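Local coordinates for protein alpha-glucosidase ([Eubacterium] rectale, PDB 6PNR) that hydrolyses sulfoquinovosides, acting as a family GH31 sulfoquinovosidase inhibited by a sulfonated aza-sugar, at residues Ile90-Lys95 against Lys207-Glu212; Leu180-Thr185 against His198-Trp203; Arg263-Ala268 against Glu542-Leu547. One frame throughout, in Å; residues are numbered along the deposited sequence.

How the contacts relate
Contacts 1 and 2 are neighbours in an N-terminal pair of antiparallel sheets, their centres about 10 Å apart, and illustrate two ways of building a beta-sandwich: strand beside strand, and sheet against sheet. Strand 178-182 of contact 2 is the next strand beyond 208-213 of contact 1; R210 O lies 2.8 Å from H181 N and Q208 O 2.9 Å from D183 N. Along the chain contact 2 nests within the loop that contact 1 closes. Contact 3 belongs to the barrel, on the opposite side of the chain's centre, about 52 and 46 Å from contacts 1 and 2 between centres. The inhibitor pocket, including Q273, D390 and D458, draws on none of these segments.

Contact 1 (Ile90-Lys95 against Lys207-Glu212)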
ATOM      1  N   ILE A  90     -14.129  23.203  23.485  1.00 33.34           N
ATOM      2  CA  ILE A  90     -15.368  22.628  22.988  1.00 33.25           C
ATOM      3  C   ILE A  90     -15.515  21.267  23.647  1.00 39.60           C
ATOM      4  O   ILE A  90     -14.740  20.352  23.358  1.00 36.12           O
ATOM      5  CB  ILE A  90     -15.374  22.498  21.462  1.00 34.92           C
ATOM      6  CG1 ILE A  90     -14.889  23.797  20.822  1.00 36.71           C
ATOM      7  CG2 ILE A  90     -16.761  22.112  20.970  1.00 33.15           C
ATOM      8  CD1 ILE A  90     -14.827  23.741  19.319  1.00 36.24           C
ATOM      9  N   ASP A  91     -16.494  21.131  24.537  1.00 34.16           N
ATOM     10  CA  ASP A  91     -16.785  19.867  25.193  1.00 36.02           C
ATOM     11  C   ASP A  91     -17.912  19.179  24.436  1.00 42.73           C
ATOM     12  O   ASP A  91     -18.919  19.816  24.112  1.00 42.83           O
ATOM     13  CB  ASP A  91     -17.168  20.094  26.659  1.00 41.81           C
ATOM     14  CG  ASP A  91     -16.066  20.789  27.454  1.00 47.52           C
ATOM     15  OD1 ASP A  91     -14.967  20.210  27.593  1.00 48.62           O
ATOM     16  OD2 ASP A  91     -16.293  21.925  27.933  1.00 53.21           O
ATOM     17  N   PHE A  92     -17.730  17.893  24.133  1.00 37.25           N
ATOM     18  CA  PHE A  92     -18.667  17.124  23.322  1.00 35.61           C
ATOM     19  C   PHE A  92     -19.382  16.099  24.181  1.00 43.40           C
ATOM     20  O   PHE A  92     -18.738  15.305  24.876  1.00 41.03           O
ATOM     21  CB  PHE A  92     -17.959  16.402  22.170  1.00 42.21           C
ATOM     22  CG  PHE A  92     -17.359  17.325  21.156  1.00 37.80           C
ATOM     23  CD1 PHE A  92     -18.158  17.949  20.213  1.00 38.93           C
ATOM     24  CD2 PHE A  92     -16.000  17.573  21.148  1.00 36.83           C
ATOM     25  CE1 PHE A  92     -17.608  18.802  19.286  1.00 38.98           C
ATOM     26  CE2 PHE A  92     -15.445  18.425  20.223  1.00 36.04           C
ATOM     27  CZ  PHE A  92     -16.248  19.041  19.289  1.00 38.48           C
ATOM     28  N   GLU A  93     -20.709  16.109  24.124  1.00 40.73           N
ATOM     29  CA  GLU A  93     -21.528  15.078  24.740  1.00 45.55           C
ATOM     30  C   GLU A  93     -22.132  14.204  23.648  1.00 40.25           C
ATOM     31  O   GLU A  93     -22.750  14.715  22.707  1.00 43.03           O
ATOM     32  CB  GLU A  93     -22.628  15.695  25.604  1.00 48.34           C
ATOM     33  CG  GLU A  93     -23.440  14.668  26.372  1.00 50.54           C
ATOM     34  CD  GLU A  93     -24.502  15.305  27.253  1.00 59.41           C
ATOM     35  OE1 GLU A  93     -24.549  16.554  27.331  1.00 50.23           O
ATOM     36  OE2 GLU A  93     -25.289  14.547  27.863  1.00 63.99           O
ATOM     37  N   GLN A  94     -21.956  12.896  23.778  1.00 38.49           N
ATOM     38  CA  GLN A  94     -22.451  11.940  22.796  1.00 38.46           C
ATOM     39  C   GLN A  94     -23.850  11.474  23.188  1.00 44.11           C
ATOM     40  O   GLN A  94     -24.029  10.847  24.238  1.00 41.18           O
ATOM     41  CB  GLN A  94     -21.496  10.755  22.692  1.00 40.14           C
ATOM     42  CG  GLN A  94     -22.029   9.561  21.918  1.00 41.16           C
ATOM     43  CD  GLN A  94     -20.950   8.518  21.688  1.00 41.32           C
ATOM     44  OE1 GLN A  94     -19.828   8.657  22.179  1.00 40.52           O
ATOM     45  NE2 GLN A  94     -21.277   7.479  20.928  1.00 39.23           N
ATOM     46  N   LYS A  95     -24.833  11.761  22.329  1.00 49.15           N
ATOM     47  CA  LYS A  95     -26.232  11.415  22.557  1.00 49.09           C
ATOM     48  C   LYS A  95     -26.687  10.176  21.794  1.00 50.79           C
ATOM     49  O   LYS A  95     -27.820   9.727  21.994  1.00 50.95           O
ATOM     50  CB  LYS A  95     -27.139  12.599  22.171  1.00 46.77           C
ATOM     51  CG  LYS A  95     -26.810  13.920  22.879  1.00 48.35           C
ATOM     52  CD  LYS A  95     -26.984  13.806  24.389  1.00 55.26           C
ATOM     53  CE  LYS A  95     -28.385  13.332  24.765  1.00 68.03           C
ATOM     54  NZ  LYS A  95     -28.479  12.958  26.205  1.00 70.62           N
ATOM     55  N   LYS A 207     -13.755  13.783  24.218  1.00 36.61           N
ATOM     56  CA  LYS A 207     -14.264  14.567  25.342  1.00 34.98           C
ATOM     57  C   LYS A 207     -14.254  16.051  25.034  1.00 38.42           C
ATOM     58  O   LYS A 207     -15.204  16.770  25.366  1.00 40.47           O
ATOM     59  CB  LYS A 207     -13.437  14.297  26.603  1.00 43.58           C
ATOM     60  CG  LYS A 207     -13.805  13.023  27.337  1.00 50.77           C
ATOM     61  CD  LYS A 207     -12.950  12.837  28.596  1.00 65.72           C
ATOM     62  CE  LYS A 207     -11.532  12.349  28.269  1.00 60.27           C
ATOM     63  NZ  LYS A 207     -11.508  10.962  27.696  1.00 49.30           N
ATOM     64  N   GLN A 208     -13.199  16.533  24.390  1.00 33.81           N
ATOM     65  CA  GLN A 208     -12.998  17.969  24.296  1.00 32.45           C
ATOM     66  C   GLN A 208     -11.992  18.270  23.202  1.00 34.07           C
ATOM     67  O   GLN A 208     -11.060  17.496  22.960  1.00 34.74           O
ATOM     68  CB  GLN A 208     -12.501  18.546  25.630  1.00 38.33           C
ATOM     69  CG  GLN A 208     -12.230  20.031  25.618  1.00 38.38           C
ATOM     70  CD  GLN A 208     -11.528  20.505  26.888  1.00 48.13           C
ATOM     71  OE1 GLN A 208     -10.300  20.642  26.925  1.00 42.82           O
ATOM     72  NE2 GLN A 208     -12.307  20.750  27.933  1.00 43.41           N
ATOM     73  N   ILE A 209     -12.197  19.402  22.542  1.00 35.28           N
ATOM     74  CA  ILE A 209     -11.200  19.993  21.665  1.00 30.29           C
ATOM     75  C   ILE A 209     -10.820  21.339  22.260  1.00 38.72           C
ATOM     76  O   ILE A 209     -11.693  22.104  22.692  1.00 36.73           O
ATOM     77  CB  ILE A 209     -11.709  20.121  20.217  1.00 34.41           C
ATOM     78  CG1 ILE A 209     -11.799  18.719  19.582  1.00 34.50           C
ATOM     79  CG2 ILE A 209     -10.798  21.060  19.398  1.00 31.70           C
ATOM     80  CD1 ILE A 209     -12.355  18.678  18.162  1.00 31.94           C
ATOM     81  N   ARG A 210      -9.518  21.602  22.315  1.00 33.47           N
ATOM     82  CA  ARG A 210      -8.947  22.784  22.938  1.00 33.11           C
ATOM     83  C   ARG A 210      -8.211  23.587  21.877  1.00 32.61           C
ATOM     84  O   ARG A 210      -7.456  23.021  21.077  1.00 34.85           O
ATOM     85  CB  ARG A 210      -8.004  22.371  24.069  1.00 34.78           C
ATOM     86  CG  ARG A 210      -7.347  23.500  24.793  1.00 37.88           C
ATOM     87  CD  ARG A 210      -6.406  22.956  25.851  1.00 38.01           C
ATOM     88  NE  ARG A 210      -5.702  24.044  26.497  1.00 42.62           N
ATOM     89  CZ  ARG A 210      -6.091  24.597  27.641  1.00 43.92           C
ATOM     90  NH1 ARG A 210      -7.170  24.128  28.266  1.00 40.20           N
ATOM     91  NH2 ARG A 210      -5.395  25.602  28.161  1.00 41.75           N
ATOM     92  N   ILE A 211      -8.459  24.891  21.842  1.00 30.85           N
ATOM     93  CA  ILE A 211      -7.835  25.785  20.873  1.00 32.87           C
ATOM     94  C   ILE A 211      -7.301  26.993  21.625  1.00 39.46           C
ATOM     95  O   ILE A 211      -8.034  27.623  22.393  1.00 32.96           O
ATOM     96  CB  ILE A 211      -8.819  26.236  19.780  1.00 31.76           C
ATOM     97  CG1 ILE A 211      -9.526  25.041  19.141  1.00 39.02           C
ATOM     98  CG2 ILE A 211      -8.085  27.062  18.740  1.00 39.21           C
ATOM     99  CD1 ILE A 211     -10.502  25.430  18.026  1.00 33.36           C
ATOM    100  N   GLU A 212      -6.037  27.327  21.400  1.00 33.75           N
ATOM    101  CA  GLU A 212      -5.423  28.415  22.139  1.00 35.49           C
ATOM    102  C   GLU A 212      -4.510  29.198  21.207  1.00 35.45           C
ATOM    103  O   GLU A 212      -3.714  28.600  20.477  1.00 34.73           O
ATOM    104  CB  GLU A 212      -4.667  27.852  23.347  1.00 35.68           C
ATOM    105  CG  GLU A 212      -4.103  28.872  24.287  1.00 42.11           C
ATOM    106  CD  GLU A 212      -3.848  28.309  25.690  1.00 44.99           C
ATOM    107  OE1 GLU A 212      -3.777  27.063  25.863  1.00 41.55           O
ATOM    108  OE2 GLU A 212      -3.735  29.128  26.622  1.00 44.19           O
TER
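D91 turns its CG anti to its carbonyl carbon while Q208 sets its own anti to the backbone N (chi1 179°) and stays extended beyond, and the two side chains run alongside one another in the same direction, from a non-hydrogen-bonded pair. Q208 NE2 donates to D91 OD1 at 2.7 Å, in the plane of its own amide and on the syn side of the carboxylate. The bond is nearly straight, although the two flat groups are turned 52° apart. Replacing Q208 with an alanine would probably leave D91 OD1 without this amide donor and its carboxylate freer to turn. D91 OD2 also makes a long, weak ion pair with K82 NZ.

The buried face is apolar. Here the F92 ring meets I209 edge-on, CE2 lying 3.7 Å from CG1, while F104 from the facing strand 101-107 packs on both residues and on I90.

The backbone joins the two strands through a reciprocal pair, I90 N to I209 O and I209 N to I90 O, both 2.8 Å, and through F92 N to K207 O at 3.0 Å. This is an antiparallel strand pairing with a polar outer face and an apolar inner one, as in a beta-sandwich sheet.

Contact 2 (Leu180-Thr185 against His198-Trp203)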
ATOM      1  N   LEU A 180      -4.168  23.430  18.399  1.00 26.98           N
ATOM      2  CA  LEU A 180      -5.414  22.727  18.642  1.00 26.58           C
ATOM      3  C   LEU A 180      -5.067  21.341  19.152  1.00 29.87           C
ATOM      4  O   LEU A 180      -4.224  20.654  18.564  1.00 28.23           O
ATOM      5  CB  LEU A 180      -6.273  22.641  17.363  1.00 27.31           C
ATOM      6  CG  LEU A 180      -7.648  21.962  17.413  1.00 23.88           C
ATOM      7  CD1 LEU A 180      -8.501  22.456  16.260  1.00 28.07           C
ATOM      8  CD2 LEU A 180      -7.552  20.450  17.360  1.00 25.40           C
ATOM      9  N   HIS A 181      -5.720  20.934  20.228  1.00 28.02           N
ATOM     10  CA  HIS A 181      -5.515  19.633  20.840  1.00 28.79           C
ATOM     11  C   HIS A 181      -6.847  18.908  20.918  1.00 35.90           C
ATOM     12  O   HIS A 181      -7.854  19.500  21.323  1.00 31.42           O
ATOM     13  CB  HIS A 181      -4.928  19.761  22.251  1.00 29.83           C
ATOM     14  CG  HIS A 181      -4.774  18.444  22.943  1.00 32.13           C
ATOM     15  ND1 HIS A 181      -3.973  17.440  22.442  1.00 28.95           N
ATOM     16  CD2 HIS A 181      -5.343  17.950  24.069  1.00 33.94           C
ATOM     17  CE1 HIS A 181      -4.043  16.386  23.240  1.00 33.08           C
ATOM     18  NE2 HIS A 181      -4.864  16.672  24.238  1.00 33.78           N
ATOM     19  N   VAL A 182      -6.855  17.633  20.532  1.00 30.98           N
ATOM     20  CA  VAL A 182      -8.010  16.765  20.719  1.00 27.15           C
ATOM     21  C   VAL A 182      -7.732  15.896  21.938  1.00 35.58           C
ATOM     22  O   VAL A 182      -6.782  15.103  21.940  1.00 30.23           O
ATOM     23  CB  VAL A 182      -8.288  15.900  19.476  1.00 30.17           C
ATOM     24  CG1 VAL A 182      -9.541  15.035  19.689  1.00 28.72           C
ATOM     25  CG2 VAL A 182      -8.439  16.771  18.226  1.00 28.80           C
ATOM     26  N   ASP A 183      -8.578  16.020  22.960  1.00 28.58           N
ATOM     27  CA  ASP A 183      -8.383  15.335  24.238  1.00 31.44           C
ATOM     28  C   ASP A 183      -8.888  13.901  24.115  1.00 32.37           C
ATOM     29  O   ASP A 183      -9.962  13.529  24.593  1.00 35.68           O
ATOM     30  CB  ASP A 183      -9.090  16.092  25.357  1.00 33.38           C
ATOM     31  CG  ASP A 183      -8.748  15.562  26.747  1.00 47.51           C
ATOM     32  OD1 ASP A 183      -7.991  14.574  26.862  1.00 40.90           O
ATOM     33  OD2 ASP A 183      -9.237  16.151  27.737  1.00 51.16           O
ATOM     34  N   SER A 184      -8.080  13.069  23.466  1.00 31.11           N
ATOM     35  CA  SER A 184      -8.444  11.673  23.264  1.00 28.94           C
ATOM     36  C   SER A 184      -7.170  10.878  23.017  1.00 29.10           C
ATOM     37  O   SER A 184      -6.227  11.382  22.408  1.00 29.78           O
ATOM     38  CB  SER A 184      -9.399  11.513  22.080  1.00 30.01           C
ATOM     39  OG  SER A 184      -9.595  10.142  21.761  1.00 31.36           O
ATOM     40  N   THR A 185      -7.147   9.635  23.487  1.00 29.18           N
ATOM     41  CA  THR A 185      -6.063   8.730  23.126  1.00 29.73           C
ATOM     42  C   THR A 185      -6.535   7.648  22.171  1.00 33.17           C
ATOM     43  O   THR A 185      -5.826   6.652  21.976  1.00 32.59           O
ATOM     44  CB  THR A 185      -5.407   8.109  24.367  1.00 28.07           C
ATOM     45  OG1 THR A 185      -6.318   7.201  24.993  1.00 27.11           O
ATOM     46  CG2 THR A 185      -4.986   9.201  25.364  1.00 32.70           C
ATOM     47  N   HIS A 198      -8.744  21.578   7.367  1.00 31.45           N
ATOM     48  CA  HIS A 198      -8.168  20.394   7.990  1.00 33.07           C
ATOM     49  C   HIS A 198      -9.314  19.530   8.488  1.00 31.48           C
ATOM     50  O   HIS A 198     -10.374  20.041   8.861  1.00 34.93           O
ATOM     51  CB  HIS A 198      -7.253  20.753   9.166  1.00 26.52           C
ATOM     52  CG  HIS A 198      -6.430  21.986   8.956  1.00 34.69           C
ATOM     53  ND1 HIS A 198      -5.686  22.205   7.819  1.00 32.04           N
ATOM     54  CD2 HIS A 198      -6.233  23.069   9.747  1.00 29.73           C
ATOM     55  CE1 HIS A 198      -5.063  23.365   7.917  1.00 32.89           C
ATOM     56  NE2 HIS A 198      -5.377  23.910   9.079  1.00 33.19           N
ATOM     57  N   GLU A 199      -9.117  18.219   8.489  1.00 29.30           N
ATOM     58  CA  GLU A 199     -10.140  17.319   9.008  1.00 24.41           C
ATOM     59  C   GLU A 199      -9.495  16.345   9.978  1.00 30.63           C
ATOM     60  O   GLU A 199      -8.552  15.631   9.615  1.00 33.39           O
ATOM     61  CB  GLU A 199     -10.872  16.571   7.887  1.00 27.94           C
ATOM     62  CG  GLU A 199     -11.940  15.615   8.407  1.00 31.97           C
ATOM     63  CD  GLU A 199     -12.880  15.104   7.310  1.00 36.50           C
ATOM     64  OE1 GLU A 199     -12.543  14.090   6.662  1.00 29.83           O
ATOM     65  OE2 GLU A 199     -13.954  15.721   7.099  1.00 32.29           O
ATOM     66  N   LEU A 200     -10.017  16.307  11.199  1.00 28.97           N
ATOM     67  CA  LEU A 200      -9.460  15.509  12.281  1.00 29.36           C
ATOM     68  C   LEU A 200     -10.399  14.335  12.526  1.00 30.28           C
ATOM     69  O   LEU A 200     -11.493  14.513  13.076  1.00 35.40           O
ATOM     70  CB  LEU A 200      -9.285  16.358  13.536  1.00 27.96           C
ATOM     71  CG  LEU A 200      -8.734  17.771  13.321  1.00 30.28           C
ATOM     72  CD1 LEU A 200      -8.648  18.511  14.658  1.00 32.16           C
ATOM     73  CD2 LEU A 200      -7.372  17.779  12.606  1.00 31.94           C
ATOM     74  N   GLN A 201      -9.992  13.147  12.083  1.00 31.85           N
ATOM     75  CA  GLN A 201     -10.771  11.928  12.284  1.00 29.14           C
ATOM     76  C   GLN A 201     -10.386  11.285  13.614  1.00 31.90           C
ATOM     77  O   GLN A 201      -9.201  11.072  13.881  1.00 29.57           O
ATOM     78  CB  GLN A 201     -10.544  10.939  11.140  1.00 26.88           C
ATOM     79  CG  GLN A 201     -11.291   9.622  11.334  1.00 28.86           C
ATOM     80  CD  GLN A 201     -10.983   8.571  10.265  1.00 29.11           C
ATOM     81  OE1 GLN A 201     -11.424   7.423  10.365  1.00 32.41           O
ATOM     82  NE2 GLN A 201     -10.240   8.960   9.241  1.00 29.26           N
ATOM     83  N   ILE A 202     -11.387  10.970  14.440  1.00 28.71           N
ATOM     84  CA  ILE A 202     -11.187  10.371  15.759  1.00 28.41           C
ATOM     85  C   ILE A 202     -12.041   9.116  15.854  1.00 29.08           C
ATOM     86  O   ILE A 202     -13.205   9.124  15.439  1.00 30.26           O
ATOM     87  CB  ILE A 202     -11.555  11.348  16.902  1.00 30.43           C
ATOM     88  CG1 ILE A 202     -11.119  12.781  16.592  1.00 28.67           C
ATOM     89  CG2 ILE A 202     -10.932  10.882  18.208  1.00 29.47           C
ATOM     90  CD1 ILE A 202      -9.619  13.004  16.563  1.00 31.88           C
ATOM     91  N   TRP A 203     -11.483   8.037  16.412  1.00 26.07           N
ATOM     92  CA  TRP A 203     -12.251   6.785  16.502  1.00 27.94           C
ATOM     93  C   TRP A 203     -13.014   6.669  17.820  1.00 30.80           C
ATOM     94  O   TRP A 203     -13.132   5.585  18.412  1.00 28.92           O
ATOM     95  CB  TRP A 203     -11.346   5.575  16.276  1.00 26.73           C
ATOM     96  CG  TRP A 203     -10.966   5.418  14.828  1.00 27.31           C
ATOM     97  CD1 TRP A 203     -11.207   6.309  13.816  1.00 31.01           C
ATOM     98  CD2 TRP A 203     -10.301   4.299  14.226  1.00 30.12           C
ATOM     99  NE1 TRP A 203     -10.712   5.816  12.625  1.00 30.68           N
ATOM    100  CE2 TRP A 203     -10.158   4.584  12.851  1.00 31.34           C
ATOM    101  CE3 TRP A 203      -9.798   3.090  14.719  1.00 27.45           C
ATOM    102  CZ2 TRP A 203      -9.526   3.708  11.964  1.00 31.31           C
ATOM    103  CZ3 TRP A 203      -9.162   2.223  13.833  1.00 28.96           C
ATOM    104  CH2 TRP A 203      -9.041   2.537  12.473  1.00 31.55           C
TER
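The face-to-face packing of two antiparallel sheets in a beta-sandwich is exemplified where L180, V182 and S184 meet L200 and I202. The short strand segments 180-182 and 198-202 lie 10.2 Å apart and only 19° from parallel, a spacing filled by side chains rather than by backbone bonds.

L180 and L200 meet tip to tip, with CD2 of L180 3.5 Å from CD1 of L200. CG of L180, anti to its backbone N (chi1 -179°), is directed into the interface, and from it CD2 reaches the L200 methyl. The same methyl of L200 also serves V182, whose CG2 is 4.0 Å away as the two side chains pass one another, heading opposite ways. The other branch of V182 points elsewhere: CG1 meets CD1 of I202 at 3.7 Å, again tip to tip. V182 thus fits between two partners, giving one methyl to each.

Beyond V182 the chain makes an inverse gamma turn centred on D183, closed by S184 N bonding to V182 O at 2.9 Å. The turn brings S184 to the edge of the apolar patch, its OG 3.9 Å from CG2 of I202. That hydroxyl finds its polar partners in E204 and in the backbone N of A186, so the contact with I202 is mere packing.

Around this interface, F190 of strand 188-194 touches both V182 and L200, A188 of the same strand borders I202, and V106 of strand 101-107 covers L180. On the far face of the second sheet E199 pairs with R105 and R54 and bonds to Y50 of the second subunit, while strand 208-213 flanks strand 178-182 in the first.

Contact 3 (Arg263-Ala268 against Glu542-Leu547); sequences RNIKVA and ERLARL
The backbone of N264 and I265 comes up against helix 538-568 at A545, where the CA atoms of I265 and A545 are 4.3 Å apart. The segment is an alpha-to-beta connection of the GH31 TIM barrel: R263 is the first residue to leave the helical conformation after helix 250-262, N264 takes a left-handed conformation (phi 66°), and strand 267-271 follows.

So close an approach suits an alanine. CB of A545 rests 3.6 Å from N264 O and 3.8 Å from CG1 of I265, whose CG1 branch also runs over the backbone N of A545. Farther out, CD1 of I265 touches CD2 of L544 at 4.2 Å, the two side chains crossing at about a right angle. L242 of the neighbouring strand 242-245 packs on both I265 and L544, and M541, one turn before A545, adds to the cover of I265. The guanidinium of R263 turns to the same helix for its charge partner, E538.

The polar link between the segments is a water. It donates to A545 O at 2.8 Å and accepts from K266 N at 3.0 Å, with a weak third bond to N264 O at 3.4 Å.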
ATOM      1  N   ARG A 263      42.211   8.142  25.607  1.00 31.01           N
ATOM      2  CA  ARG A 263      42.253   8.908  24.372  1.00 29.16           C
ATOM      3  C   ARG A 263      41.798  10.352  24.569  1.00 29.10           C
ATOM      4  O   ARG A 263      41.539  11.045  23.581  1.00 29.64           O
ATOM      5  CB  ARG A 263      41.399   8.219  23.295  1.00 30.82           C
ATOM      6  CG  ARG A 263      42.193   7.303  22.350  1.00 30.69           C
ATOM      7  CD  ARG A 263      43.024   6.267  23.088  1.00 34.14           C
ATOM      8  NE  ARG A 263      43.381   5.155  22.201  1.00 37.49           N
ATOM      9  CZ  ARG A 263      43.789   3.966  22.623  1.00 30.32           C
ATOM     10  NH1 ARG A 263      43.903   3.722  23.930  1.00 37.84           N
ATOM     11  NH2 ARG A 263      44.074   3.023  21.743  1.00 31.37           N
ATOM     12  N   ASN A 264      41.677  10.808  25.815  1.00 31.00           N
ATOM     13  CA  ASN A 264      41.375  12.210  26.136  1.00 32.11           C
ATOM     14  C   ASN A 264      39.985  12.635  25.671  1.00 35.32           C
ATOM     15  O   ASN A 264      39.743  13.817  25.399  1.00 30.95           O
ATOM     16  CB  ASN A 264      42.434  13.152  25.557  1.00 35.54           C
ATOM     17  CG  ASN A 264      43.825  12.801  26.021  1.00 42.68           C
ATOM     18  OD1 ASN A 264      44.032  12.435  27.187  1.00 42.59           O
ATOM     19  ND2 ASN A 264      44.788  12.872  25.104  1.00 49.01           N
ATOM     20  N   ILE A 265      39.060  11.690  25.565  1.00 27.63           N
ATOM     21  CA  ILE A 265      37.653  12.011  25.364  1.00 26.12           C
ATOM     22  C   ILE A 265      37.028  12.213  26.736  1.00 29.24           C
ATOM     23  O   ILE A 265      37.111  11.332  27.599  1.00 28.60           O
ATOM     24  CB  ILE A 265      36.935  10.899  24.584  1.00 28.28           C
ATOM     25  CG1 ILE A 265      37.573  10.701  23.202  1.00 24.47           C
ATOM     26  CG2 ILE A 265      35.449  11.215  24.468  1.00 27.88           C
ATOM     27  CD1 ILE A 265      37.217   9.359  22.571  1.00 33.25           C
ATOM     28  N   LYS A 266      36.410  13.377  26.946  1.00 27.50           N
ATOM     29  CA  LYS A 266      35.727  13.643  28.206  1.00 28.55           C
ATOM     30  C   LYS A 266      34.463  12.805  28.317  1.00 25.12           C
ATOM     31  O   LYS A 266      33.640  12.779  27.393  1.00 28.09           O
ATOM     32  CB  LYS A 266      35.382  15.128  28.318  1.00 28.20           C
ATOM     33  CG  LYS A 266      36.585  16.019  28.555  1.00 30.54           C
ATOM     34  CD  LYS A 266      36.258  17.456  28.165  1.00 38.25           C
ATOM     35  CE  LYS A 266      37.283  18.422  28.733  1.00 45.33           C
ATOM     36  NZ  LYS A 266      36.865  19.840  28.543  1.00 40.13           N
ATOM     37  N   VAL A 267      34.288  12.142  29.456  1.00 23.85           N
ATOM     38  CA  VAL A 267      33.172  11.218  29.649  1.00 25.97           C
ATOM     39  C   VAL A 267      32.322  11.726  30.804  1.00 31.24           C
ATOM     40  O   VAL A 267      32.831  11.916  31.913  1.00 28.79           O
ATOM     41  CB  VAL A 267      33.660   9.784  29.908  1.00 26.57           C
ATOM     42  CG1 VAL A 267      32.492   8.849  30.191  1.00 23.50           C
ATOM     43  CG2 VAL A 267      34.475   9.286  28.704  1.00 27.19           C
ATOM     44  N   ALA A 268      31.032  11.961  30.535  1.00 28.14           N
ATOM     45  CA  ALA A 268      30.067  12.271  31.583  1.00 26.18           C
ATOM     46  C   ALA A 268      29.537  11.004  32.238  1.00 26.45           C
ATOM     47  O   ALA A 268      29.296  10.983  33.451  1.00 28.33           O
ATOM     48  CB  ALA A 268      28.900  13.087  31.008  1.00 22.24           C
ATOM     49  N   GLU A 542      40.400  10.536  18.228  1.00 32.05           N
ATOM     50  CA  GLU A 542      40.998  11.864  18.302  1.00 33.96           C
ATOM     51  C   GLU A 542      40.011  12.934  17.854  1.00 28.69           C
ATOM     52  O   GLU A 542      39.912  13.999  18.480  1.00 29.65           O
ATOM     53  CB  GLU A 542      42.271  11.908  17.455  1.00 35.10           C
ATOM     54  CG  GLU A 542      43.362  10.963  17.953  1.00 41.93           C
ATOM     55  CD  GLU A 542      44.418  10.665  16.885  1.00 53.29           C
ATOM     56  OE1 GLU A 542      44.518  11.454  15.914  1.00 53.11           O
ATOM     57  OE2 GLU A 542      45.134   9.638  17.013  1.00 50.66           O
ATOM     58  N   ARG A 543      39.265  12.661  16.778  1.00 28.86           N
ATOM     59  CA  ARG A 543      38.240  13.592  16.312  1.00 28.07           C
ATOM     60  C   ARG A 543      37.121  13.749  17.335  1.00 28.64           C
ATOM     61  O   ARG A 543      36.644  14.861  17.578  1.00 31.83           O
ATOM     62  CB  ARG A 543      37.665  13.109  14.978  1.00 27.48           C
ATOM     63  CG  ARG A 543      38.577  13.322  13.780  1.00 29.64           C
ATOM     64  CD  ARG A 543      38.000  12.593  12.571  1.00 32.92           C
ATOM     65  NE  ARG A 543      38.765  12.830  11.353  1.00 36.42           N
ATOM     66  CZ  ARG A 543      38.580  13.884  10.566  1.00 40.81           C
ATOM     67  NH1 ARG A 543      37.661  14.791  10.882  1.00 39.85           N
ATOM     68  NH2 ARG A 543      39.308  14.028   9.467  1.00 45.40           N
ATOM     69  N   LEU A 544      36.657  12.637  17.909  1.00 29.85           N
ATOM     70  CA  LEU A 544      35.566  12.696  18.870  1.00 26.10           C
ATOM     71  C   LEU A 544      35.972  13.497  20.108  1.00 27.13           C
ATOM     72  O   LEU A 544      35.160  14.240  20.674  1.00 25.79           O
ATOM     73  CB  LEU A 544      35.136  11.272  19.239  1.00 24.53           C
ATOM     74  CG  LEU A 544      33.949  11.113  20.183  1.00 30.18           C
ATOM     75  CD1 LEU A 544      32.735  11.809  19.592  1.00 22.98           C
ATOM     76  CD2 LEU A 544      33.676   9.630  20.386  1.00 27.70           C
ATOM     77  N   ALA A 545      37.230  13.365  20.537  1.00 28.95           N
ATOM     78  CA  ALA A 545      37.726  14.181  21.645  1.00 29.26           C
ATOM     79  C   ALA A 545      37.496  15.665  21.385  1.00 31.76           C
ATOM     80  O   ALA A 545      37.046  16.401  22.271  1.00 32.01           O
ATOM     81  CB  ALA A 545      39.216  13.908  21.870  1.00 28.65           C
ATOM     82  N   ARG A 546      37.797  16.121  20.167  1.00 31.53           N
ATOM     83  CA  ARG A 546      37.542  17.511  19.809  1.00 28.99           C
ATOM     84  C   ARG A 546      36.050  17.838  19.850  1.00 31.11           C
ATOM     85  O   ARG A 546      35.643  18.851  20.438  1.00 30.31           O
ATOM     86  CB  ARG A 546      38.127  17.802  18.432  1.00 30.97           C
ATOM     87  CG  ARG A 546      37.585  19.067  17.767  1.00 31.39           C
ATOM     88  CD  ARG A 546      38.310  19.314  16.454  1.00 30.94           C
ATOM     89  NE  ARG A 546      37.811  20.473  15.736  1.00 34.62           N
ATOM     90  CZ  ARG A 546      36.698  20.491  15.014  1.00 38.51           C
ATOM     91  NH1 ARG A 546      35.933  19.400  14.914  1.00 33.97           N
ATOM     92  NH2 ARG A 546      36.351  21.608  14.390  1.00 37.59           N
ATOM     93  N   LEU A 547      35.215  16.985  19.239  1.00 27.77           N
ATOM     94  CA  LEU A 547      33.781  17.266  19.194  1.00 26.66           C
ATOM     95  C   LEU A 547      33.188  17.326  20.596  1.00 27.68           C
ATOM     96  O   LEU A 547      32.372  18.205  20.899  1.00 30.63           O
ATOM     97  CB  LEU A 547      33.055  16.211  18.348  1.00 26.65           C
ATOM     98  CG  LEU A 547      33.546  16.029  16.896  1.00 26.55           C
ATOM     99  CD1 LEU A 547      32.813  14.896  16.185  1.00 22.14           C
ATOM    100  CD2 LEU A 547      33.452  17.316  16.080  1.00 25.85           C
TER
HETATM  101  O   HOH W   1      36.869  15.541  24.979  1.00 29.62           O